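Local coordinates for protein dioxygenase (Pseudomonas brassicacearum, PDB 5V2D) that probably cleaves the central double bond of lignostilbenes with molecular oxygen, using an iron centre held by four histidines, at residues R375-F389 with E437-A450. Numbering follows the deposited sequence.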
ATOM      1  N   ARG A 375       3.355 -10.122   0.090  1.00 25.13           N
ATOM      2  CA  ARG A 375       3.244 -10.288  -1.377  1.00 24.93           C
ATOM      3  C   ARG A 375       3.110 -11.762  -1.662  1.00 27.57           C
ATOM      4  O   ARG A 375       3.979 -12.562  -1.212  1.00 25.55           O
ATOM      5  CB  ARG A 375       4.579  -9.841  -1.991  1.00 26.67           C
ATOM      6  CG  ARG A 375       4.814 -10.118  -3.454  1.00 26.29           C
ATOM      7  CD  ARG A 375       3.820  -9.298  -4.302  1.00 26.14           C
ATOM      8  NE  ARG A 375       4.224  -7.896  -4.189  1.00 25.66           N
ATOM      9  CZ  ARG A 375       3.548  -6.908  -4.796  1.00 29.24           C
ATOM     10  NH1 ARG A 375       2.500  -7.208  -5.515  1.00 30.09           N
ATOM     11  NH2 ARG A 375       3.887  -5.660  -4.655  1.00 29.26           N
ATOM     12  N   CYS A 376       2.092 -12.167  -2.395  1.00 27.52           N
ATOM     13  CA  CYS A 376       2.059 -13.537  -2.894  1.00 31.83           C
ATOM     14  C   CYS A 376       2.461 -13.530  -4.371  1.00 30.52           C
ATOM     15  O   CYS A 376       2.539 -12.474  -4.999  1.00 28.33           O
ATOM     16  CB  CYS A 376       0.690 -14.168  -2.722  1.00 33.26           C
ATOM     17  SG  CYS A 376      -0.557 -13.432  -3.694  1.00 38.47           S
ATOM     18  N   ASP A 377       2.626 -14.715  -4.917  1.00 29.47           N
ATOM     19  CA  ASP A 377       2.879 -14.891  -6.329  1.00 29.71           C
ATOM     20  C   ASP A 377       1.648 -14.362  -7.089  1.00 30.49           C
ATOM     21  O   ASP A 377       0.558 -14.900  -6.861  1.00 30.52           O
ATOM     22  CB  ASP A 377       3.121 -16.394  -6.577  1.00 28.91           C
ATOM     23  CG  ASP A 377       3.556 -16.738  -7.997  1.00 29.05           C
ATOM     24  OD1 ASP A 377       3.146 -16.058  -8.955  1.00 27.76           O
ATOM     25  OD2 ASP A 377       4.258 -17.795  -8.135  1.00 27.48           O
ATOM     26  N   ASP A 378       1.817 -13.355  -7.967  1.00 28.38           N
ATOM     27  CA  ASP A 378       0.693 -12.786  -8.725  1.00 32.75           C
ATOM     28  C   ASP A 378      -0.157 -13.823  -9.437  1.00 30.11           C
ATOM     29  O   ASP A 378      -1.364 -13.649  -9.665  1.00 27.25           O
ATOM     30  CB  ASP A 378       1.184 -11.807  -9.800  1.00 37.46           C
ATOM     31  CG  ASP A 378       1.634 -10.468  -9.217  1.00 44.28           C
ATOM     32  OD1 ASP A 378       1.211 -10.121  -8.115  1.00 51.53           O
ATOM     33  OD2 ASP A 378       2.420  -9.736  -9.877  1.00 46.35           O
ATOM     34  N   ARG A 379       0.471 -14.932  -9.837  1.00 29.38           N
ATOM     35  CA  ARG A 379      -0.238 -15.965 -10.591  1.00 28.19           C
ATOM     36  C   ARG A 379      -1.198 -16.770  -9.737  1.00 29.38           C
ATOM     37  O   ARG A 379      -1.997 -17.483 -10.284  1.00 27.92           O
ATOM     38  CB  ARG A 379       0.741 -16.870 -11.299  1.00 32.20           C
ATOM     39  CG  ARG A 379       1.690 -16.110 -12.275  1.00 30.24           C
ATOM     40  CD  ARG A 379       2.850 -17.014 -12.678  1.00 34.09           C
ATOM     41  NE  ARG A 379       3.635 -17.444 -11.529  1.00 34.09           N
ATOM     42  CZ  ARG A 379       4.495 -18.477 -11.553  1.00 35.21           C
ATOM     43  NH1 ARG A 379       4.646 -19.184 -12.673  1.00 34.94           N
ATOM     44  NH2 ARG A 379       5.143 -18.897 -10.433  1.00 33.33           N
ATOM     45  N   TYR A 380      -1.175 -16.595  -8.399  1.00 27.28           N
ATOM     46  CA  TYR A 380      -2.002 -17.336  -7.460  1.00 28.75           C
ATOM     47  C   TYR A 380      -2.965 -16.459  -6.678  1.00 29.47           C
ATOM     48  O   TYR A 380      -3.604 -16.914  -5.701  1.00 27.22           O
ATOM     49  CB  TYR A 380      -1.047 -18.065  -6.460  1.00 29.33           C
ATOM     50  CG  TYR A 380      -0.355 -19.195  -7.156  1.00 30.68           C
ATOM     51  CD1 TYR A 380       0.687 -18.967  -8.065  1.00 30.10           C
ATOM     52  CD2 TYR A 380      -0.820 -20.501  -6.996  1.00 33.18           C
ATOM     53  CE1 TYR A 380       1.278 -20.016  -8.749  1.00 31.93           C
ATOM     54  CE2 TYR A 380      -0.236 -21.558  -7.659  1.00 35.12           C
ATOM     55  CZ  TYR A 380       0.800 -21.302  -8.538  1.00 33.92           C
ATOM     56  OH  TYR A 380       1.364 -22.317  -9.212  1.00 37.96           O
ATOM     57  N   ILE A 381      -3.071 -15.189  -7.071  1.00 29.32           N
ATOM     58  CA  ILE A 381      -4.029 -14.289  -6.407  1.00 28.81           C
ATOM     59  C   ILE A 381      -5.434 -14.902  -6.447  1.00 29.93           C
ATOM     60  O   ILE A 381      -5.952 -15.226  -7.509  1.00 27.84           O
ATOM     61  CB  ILE A 381      -3.981 -12.905  -7.048  1.00 30.14           C
ATOM     62  CG1 ILE A 381      -2.717 -12.214  -6.516  1.00 29.80           C
ATOM     63  CG2 ILE A 381      -5.219 -12.099  -6.666  1.00 32.04           C
ATOM     64  CD1 ILE A 381      -2.503 -10.821  -7.171  1.00 33.98           C
ATOM     65  N   GLY A 382      -6.071 -15.046  -5.302  1.00 29.68           N
ATOM     66  CA  GLY A 382      -7.423 -15.568  -5.318  1.00 28.90           C
ATOM     67  C   GLY A 382      -7.569 -17.090  -5.313  1.00 32.90           C
ATOM     68  O   GLY A 382      -8.699 -17.592  -5.288  1.00 29.24           O
ATOM     69  N   ARG A 383      -6.460 -17.811  -5.326  1.00 34.76           N
ATOM     70  CA  ARG A 383      -6.514 -19.279  -5.460  1.00 36.50           C
ATOM     71  C   ARG A 383      -5.757 -19.888  -4.284  1.00 33.24           C
ATOM     72  O   ARG A 383      -4.910 -19.242  -3.605  1.00 25.15           O
ATOM     73  CB  ARG A 383      -5.815 -19.821  -6.729  1.00 41.00           C
ATOM     74  CG  ARG A 383      -5.877 -19.067  -8.031  1.00 53.78           C
ATOM     75  CD  ARG A 383      -7.258 -19.126  -8.745  1.00 67.21           C
ATOM     76  NE  ARG A 383      -7.907 -17.781  -8.794  1.00 79.60           N
ATOM     77  CZ  ARG A 383      -8.591 -17.242  -9.815  1.00 88.96           C
ATOM     78  NH1 ARG A 383      -8.756 -17.905 -10.953  1.00 90.11           N
ATOM     79  NH2 ARG A 383      -9.151 -16.033  -9.687  1.00 92.23           N
ATOM     80  N   GLN A 384      -5.934 -21.178  -4.142  1.00 32.12           N
ATOM     81  CA  GLN A 384      -5.203 -21.940  -3.145  1.00 34.42           C
ATOM     82  C   GLN A 384      -3.705 -21.732  -3.410  1.00 31.36           C
ATOM     83  O   GLN A 384      -3.221 -21.693  -4.558  1.00 32.18           O
ATOM     84  CB  GLN A 384      -5.556 -23.471  -3.286  1.00 44.64           C
ATOM     85  CG  GLN A 384      -5.960 -24.339  -2.084  1.00 57.26           C
ATOM     86  CD  GLN A 384      -5.227 -24.106  -0.750  1.00 64.03           C
ATOM     87  OE1 GLN A 384      -4.433 -23.155  -0.480  1.00 72.98           O
ATOM     88  NE2 GLN A 384      -5.691 -24.908   0.188  1.00 68.83           N
ATOM     89  N   TYR A 385      -2.948 -21.589  -2.364  1.00 30.16           N
ATOM     90  CA  TYR A 385      -1.577 -21.164  -2.466  1.00 31.26           C
ATOM     91  C   TYR A 385      -0.862 -21.621  -1.232  1.00 31.75           C
ATOM     92  O   TYR A 385      -1.508 -21.941  -0.260  1.00 35.40           O
ATOM     93  CB  TYR A 385      -1.495 -19.616  -2.632  1.00 31.02           C
ATOM     94  CG  TYR A 385      -1.558 -18.850  -1.353  1.00 27.84           C
ATOM     95  CD1 TYR A 385      -0.501 -18.082  -0.954  1.00 30.20           C
ATOM     96  CD2 TYR A 385      -2.717 -18.862  -0.535  1.00 29.02           C
ATOM     97  CE1 TYR A 385      -0.547 -17.353   0.245  1.00 30.22           C
ATOM     98  CE2 TYR A 385      -2.770 -18.170   0.658  1.00 29.45           C
ATOM     99  CZ  TYR A 385      -1.693 -17.408   1.036  1.00 30.91           C
ATOM    100  OH  TYR A 385      -1.650 -16.730   2.206  1.00 34.02           O
ATOM    101  N   ALA A 386       0.471 -21.599  -1.275  1.00 31.16           N
ATOM    102  CA  ALA A 386       1.290 -22.087  -0.179  1.00 32.17           C
ATOM    103  C   ALA A 386       2.499 -21.259   0.218  1.00 32.87           C
ATOM    104  O   ALA A 386       3.296 -21.710   1.050  1.00 32.50           O
ATOM    105  CB  ALA A 386       1.757 -23.529  -0.484  1.00 36.38           C
ATOM    106  N   HIS A 387       2.662 -20.088  -0.406  1.00 27.79           N
ATOM    107  CA  HIS A 387       3.838 -19.260  -0.160  1.00 29.29           C
ATOM    108  C   HIS A 387       3.515 -17.772  -0.048  1.00 26.73           C
ATOM    109  O   HIS A 387       2.652 -17.300  -0.733  1.00 28.59           O
ATOM    110  CB  HIS A 387       4.800 -19.432  -1.334  1.00 30.21           C
ATOM    111  CG  HIS A 387       5.276 -20.837  -1.509  1.00 30.75           C
ATOM    112  ND1 HIS A 387       6.425 -21.293  -0.890  1.00 31.99           N
ATOM    113  CD2 HIS A 387       4.759 -21.886  -2.210  1.00 33.74           C
ATOM    114  CE1 HIS A 387       6.522 -22.598  -1.110  1.00 34.92           C
ATOM    115  NE2 HIS A 387       5.575 -22.964  -1.973  1.00 31.10           N
ATOM    116  N   GLY A 388       4.241 -17.069   0.791  1.00 28.35           N
ATOM    117  CA  GLY A 388       4.141 -15.583   0.851  1.00 32.01           C
ATOM    118  C   GLY A 388       5.485 -14.971   1.198  1.00 31.76           C
ATOM    119  O   GLY A 388       6.353 -15.662   1.780  1.00 28.55           O
ATOM    120  N   PHE A 389       5.709 -13.766   0.712  1.00 26.13           N
ATOM    121  CA  PHE A 389       6.849 -13.001   1.020  1.00 27.59           C
ATOM    122  C   PHE A 389       6.369 -11.862   1.914  1.00 27.56           C
ATOM    123  O   PHE A 389       5.259 -11.353   1.741  1.00 28.16           O
ATOM    124  CB  PHE A 389       7.503 -12.524  -0.268  1.00 27.84           C
ATOM    125  CG  PHE A 389       7.932 -13.626  -1.184  1.00 26.86           C
ATOM    126  CD1 PHE A 389       7.163 -14.002  -2.250  1.00 28.70           C
ATOM    127  CD2 PHE A 389       9.079 -14.358  -0.899  1.00 28.53           C
ATOM    128  CE1 PHE A 389       7.580 -15.012  -3.140  1.00 29.14           C
ATOM    129  CE2 PHE A 389       9.445 -15.445  -1.706  1.00 27.17           C
ATOM    130  CZ  PHE A 389       8.728 -15.786  -2.856  1.00 26.88           C
ATOM    131  N   GLU A 437       8.538  -2.383   0.364  1.00 22.00           N
ATOM    132  CA  GLU A 437       7.698  -3.473  -0.093  1.00 22.79           C
ATOM    133  C   GLU A 437       8.304  -4.290  -1.237  1.00 25.18           C
ATOM    134  O   GLU A 437       8.697  -3.734  -2.276  1.00 23.99           O
ATOM    135  CB  GLU A 437       6.356  -2.971  -0.588  1.00 24.88           C
ATOM    136  CG  GLU A 437       5.419  -4.123  -0.993  1.00 24.47           C
ATOM    137  CD  GLU A 437       4.103  -3.653  -1.633  1.00 28.75           C
ATOM    138  OE1 GLU A 437       4.178  -3.155  -2.771  1.00 30.08           O
ATOM    139  OE2 GLU A 437       2.994  -3.816  -1.066  1.00 29.92           O
ATOM    140  N   PRO A 438       8.292  -5.621  -1.116  1.00 23.80           N
ATOM    141  CA  PRO A 438       8.851  -6.409  -2.196  1.00 22.93           C
ATOM    142  C   PRO A 438       7.882  -6.767  -3.310  1.00 22.88           C
ATOM    143  O   PRO A 438       6.682  -6.837  -3.115  1.00 21.73           O
ATOM    144  CB  PRO A 438       9.289  -7.713  -1.420  1.00 22.42           C
ATOM    145  CG  PRO A 438       8.193  -7.886  -0.411  1.00 22.75           C
ATOM    146  CD  PRO A 438       7.915  -6.430   0.060  1.00 24.17           C
ATOM    147  N   ILE A 439       8.456  -7.097  -4.474  1.00 21.71           N
ATOM    148  CA  ILE A 439       7.739  -7.777  -5.525  1.00 22.90           C
ATOM    149  C   ILE A 439       8.338  -9.166  -5.740  1.00 22.71           C
ATOM    150  O   ILE A 439       9.485  -9.453  -5.362  1.00 23.14           O
ATOM    151  CB  ILE A 439       7.764  -7.068  -6.847  1.00 23.97           C
ATOM    152  CG1 ILE A 439       9.197  -6.605  -7.203  1.00 24.79           C
ATOM    153  CG2 ILE A 439       6.829  -5.859  -6.828  1.00 24.37           C
ATOM    154  CD1 ILE A 439       9.389  -6.409  -8.688  1.00 27.28           C
ATOM    155  N   PHE A 440       7.541 -10.023  -6.380  1.00 24.27           N
ATOM    156  CA  PHE A 440       7.970 -11.341  -6.788  1.00 24.97           C
ATOM    157  C   PHE A 440       7.954 -11.447  -8.314  1.00 28.82           C
ATOM    158  O   PHE A 440       6.976 -11.036  -8.941  1.00 27.17           O
ATOM    159  CB  PHE A 440       7.134 -12.438  -6.177  1.00 24.50           C
ATOM    160  CG  PHE A 440       7.383 -13.780  -6.772  1.00 26.93           C
ATOM    161  CD1 PHE A 440       8.514 -14.486  -6.408  1.00 25.45           C
ATOM    162  CD2 PHE A 440       6.538 -14.320  -7.740  1.00 24.36           C
ATOM    163  CE1 PHE A 440       8.808 -15.745  -7.011  1.00 25.25           C
ATOM    164  CE2 PHE A 440       6.833 -15.561  -8.294  1.00 28.43           C
ATOM    165  CZ  PHE A 440       7.948 -16.259  -7.931  1.00 25.21           C
ATOM    166  N   ILE A 441       9.025 -12.016  -8.877  1.00 26.36           N
ATOM    167  CA  ILE A 441       9.130 -12.183 -10.304  1.00 27.37           C
ATOM    168  C   ILE A 441       9.324 -13.694 -10.577  1.00 28.08           C
ATOM    169  O   ILE A 441      10.315 -14.242 -10.146  1.00 26.53           O
ATOM    170  CB  ILE A 441      10.355 -11.428 -10.863  1.00 28.04           C
ATOM    171  CG1 ILE A 441      10.223  -9.952 -10.585  1.00 27.83           C
ATOM    172  CG2 ILE A 441      10.476 -11.667 -12.366  1.00 29.03           C
ATOM    173  CD1 ILE A 441      11.418  -9.081 -11.016  1.00 28.12           C
ATOM    174  N   PRO A 442       8.412 -14.342 -11.320  1.00 29.67           N
ATOM    175  CA  PRO A 442       8.618 -15.753 -11.589  1.00 29.48           C
ATOM    176  C   PRO A 442       9.871 -16.034 -12.381  1.00 31.75           C
ATOM    177  O   PRO A 442      10.262 -15.257 -13.188  1.00 27.73           O
ATOM    178  CB  PRO A 442       7.426 -16.128 -12.495  1.00 31.93           C
ATOM    179  CG  PRO A 442       6.417 -14.964 -12.359  1.00 30.56           C
ATOM    180  CD  PRO A 442       7.180 -13.796 -11.985  1.00 30.43           C
ATOM    181  N   ARG A 443      10.526 -17.180 -12.111  1.00 29.79           N
ATOM    182  CA  ARG A 443      11.802 -17.525 -12.830  1.00 32.29           C
ATOM    183  C   ARG A 443      11.521 -17.696 -14.322  1.00 31.75           C
ATOM    184  O   ARG A 443      12.358 -17.343 -15.114  1.00 33.90           O
ATOM    185  CB  ARG A 443      12.428 -18.827 -12.244  1.00 34.52           C
ATOM    186  CG  ARG A 443      13.889 -19.099 -12.683  1.00 35.04           C
ATOM    187  CD  ARG A 443      14.514 -20.321 -12.002  1.00 37.52           C
ATOM    188  NE  ARG A 443      14.272 -20.185 -10.570  1.00 36.25           N
ATOM    189  CZ  ARG A 443      15.047 -19.576  -9.684  1.00 38.71           C
ATOM    190  NH1 ARG A 443      16.271 -19.157  -9.971  1.00 38.37           N
ATOM    191  NH2 ARG A 443      14.606 -19.467  -8.408  1.00 37.37           N
ATOM    192  N   SER A 444      10.363 -18.215 -14.658  1.00 33.09           N
ATOM    193  CA  SER A 444       9.949 -18.351 -16.050  1.00 39.50           C
ATOM    194  C   SER A 444       8.460 -18.456 -15.962  1.00 39.23           C
ATOM    195  O   SER A 444       7.913 -18.621 -14.881  1.00 41.42           O
ATOM    196  CB  SER A 444      10.513 -19.627 -16.699  1.00 41.54           C
ATOM    197  OG  SER A 444      10.058 -20.809 -16.015  1.00 47.94           O
ATOM    198  N   ALA A 445       7.774 -18.409 -17.103  1.00 48.12           N
ATOM    199  CA  ALA A 445       6.301 -18.561 -17.078  1.00 50.20           C
ATOM    200  C   ALA A 445       5.869 -19.979 -16.639  1.00 50.72           C
ATOM    201  O   ALA A 445       4.799 -20.200 -16.122  1.00 51.51           O
ATOM    202  CB  ALA A 445       5.713 -18.149 -18.415  1.00 59.38           C
ATOM    203  N   ASP A 446       6.760 -20.937 -16.816  1.00 59.33           N
ATOM    204  CA  ASP A 446       6.592 -22.317 -16.280  1.00 61.66           C
ATOM    205  C   ASP A 446       6.674 -22.533 -14.783  1.00 51.75           C
ATOM    206  O   ASP A 446       6.336 -23.584 -14.291  1.00 49.08           O
ATOM    207  CB  ASP A 446       7.730 -23.176 -16.836  1.00 68.70           C
ATOM    208  CG  ASP A 446       7.269 -23.988 -18.010  1.00 79.07           C
ATOM    209  OD1 ASP A 446       7.611 -25.183 -18.111  1.00 90.14           O
ATOM    210  OD2 ASP A 446       6.520 -23.439 -18.855  1.00 88.71           O
ATOM    211  N   ALA A 447       7.281 -21.608 -14.084  1.00 43.49           N
ATOM    212  CA  ALA A 447       7.835 -21.904 -12.801  1.00 37.72           C
ATOM    213  C   ALA A 447       6.732 -22.244 -11.807  1.00 39.42           C
ATOM    214  O   ALA A 447       5.660 -21.656 -11.851  1.00 34.43           O
ATOM    215  CB  ALA A 447       8.655 -20.732 -12.318  1.00 38.62           C
ATOM    216  N   GLU A 448       7.045 -23.163 -10.910  1.00 35.69           N
ATOM    217  CA  GLU A 448       6.158 -23.470  -9.796  1.00 37.51           C
ATOM    218  C   GLU A 448       5.946 -22.203  -8.932  1.00 33.23           C
ATOM    219  O   GLU A 448       6.660 -21.175  -9.043  1.00 29.66           O
ATOM    220  CB  GLU A 448       6.739 -24.635  -8.950  1.00 45.61           C
ATOM    221  CG  GLU A 448       6.274 -26.141  -9.092  1.00 59.77           C
ATOM    222  CD  GLU A 448       5.776 -26.663 -10.506  1.00 69.98           C
ATOM    223  OE1 GLU A 448       4.768 -26.116 -11.062  1.00 69.22           O
ATOM    224  OE2 GLU A 448       6.362 -27.658 -11.052  1.00 77.30           O
ATOM    225  N   GLU A 449       4.923 -22.307  -8.078  1.00 30.72           N
ATOM    226  CA  GLU A 449       4.552 -21.197  -7.190  1.00 30.45           C
ATOM    227  C   GLU A 449       5.769 -20.685  -6.422  1.00 30.34           C
ATOM    228  O   GLU A 449       6.474 -21.458  -5.773  1.00 26.83           O
ATOM    229  CB  GLU A 449       3.448 -21.590  -6.157  1.00 31.32           C
ATOM    230  CG  GLU A 449       2.942 -20.354  -5.421  1.00 32.20           C
ATOM    231  CD  GLU A 449       2.086 -20.643  -4.172  1.00 35.98           C
ATOM    232  OE1 GLU A 449       1.683 -21.798  -3.988  1.00 34.77           O
ATOM    233  OE2 GLU A 449       1.841 -19.711  -3.378  1.00 33.88           O
ATOM    234  N   ALA A 450       5.985 -19.369  -6.483  1.00 29.46           N
ATOM    235  CA  ALA A 450       6.977 -18.670  -5.653  1.00 30.41           C
ATOM    236  C   ALA A 450       8.394 -19.071  -5.992  1.00 29.47           C
ATOM    237  O   ALA A 450       9.322 -18.845  -5.171  1.00 29.91           O
ATOM    238  CB  ALA A 450       6.751 -18.856  -4.137  1.00 31.19           C
TER
HETATM  239  O   HOH W   1       2.429 -17.167  -3.400  1.00 31.67           O
HETATM  240  O   HOH W   2       4.973  -9.256  -7.762  1.00 25.99           O
HETATM  241  O   HOH W   3       2.973 -21.702 -11.335  1.00 44.99           O
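Asp377 reaches across to the backbone of Ala450, whose N donates an almost straight 2.9 Å bond to the anti lone pair of Asp377 OD2. Arg379 grips the carboxylate side-on, NE to OD1 and NH2 to OD2, each on a syn lone pair, with a 2.7 Å salt bridge between Arg379 NH2 and Asp377 OD2. This pair of near in-plane bonds fixes the rotation of the guanidinium. OD1 also accepts from the backbone N of Arg379, closing an Asx turn. Held in this way, Arg379 passes on to the 444-447 turn, its NH1 lying 2.8 Å from Ala447 O, while NH2 meets Glu448 O from above the carbonyl plane. Pro442 covers one guanidinium face.

Glu449 carries the second polar cluster. With CG anti to the backbone N (chi1 -171°) and the chain extended beyond it, the carboxylate arrives at the backbone N of Ala386, which divides its hydrogen between OE1 (3.0 Å) and OE2; a water linking Asp377 N and His387 O gives OE2 another donor. On the way, Glu449 CG sits 3.6 Å above the centre of the Tyr380 ring in a CH-pi contact.

Farther along, Arg375 NE donates to Pro438 O in the carbonyl plane, on a lone pair, and its NH2 forms a 3.1 Å salt bridge with Glu437 OE1. Between these polar groups, the Phe389 and Phe440 ring planes are only 14° apart, but a large offset, with centroids 5.4 Å from each other, leaves little overlap; Ala450 CB packs against His387 CB.

The contact joins two neighbouring antiparallel sheets, consistent with adjacent blades of the seven-bladed beta-propeller of carotenoid cleavage oxygenases. At its inner end Glu437 OE2 accepts a hydrogen bond from ND1 of His495, an iron ligand, which makes Glu437 a second-shell carboxylate.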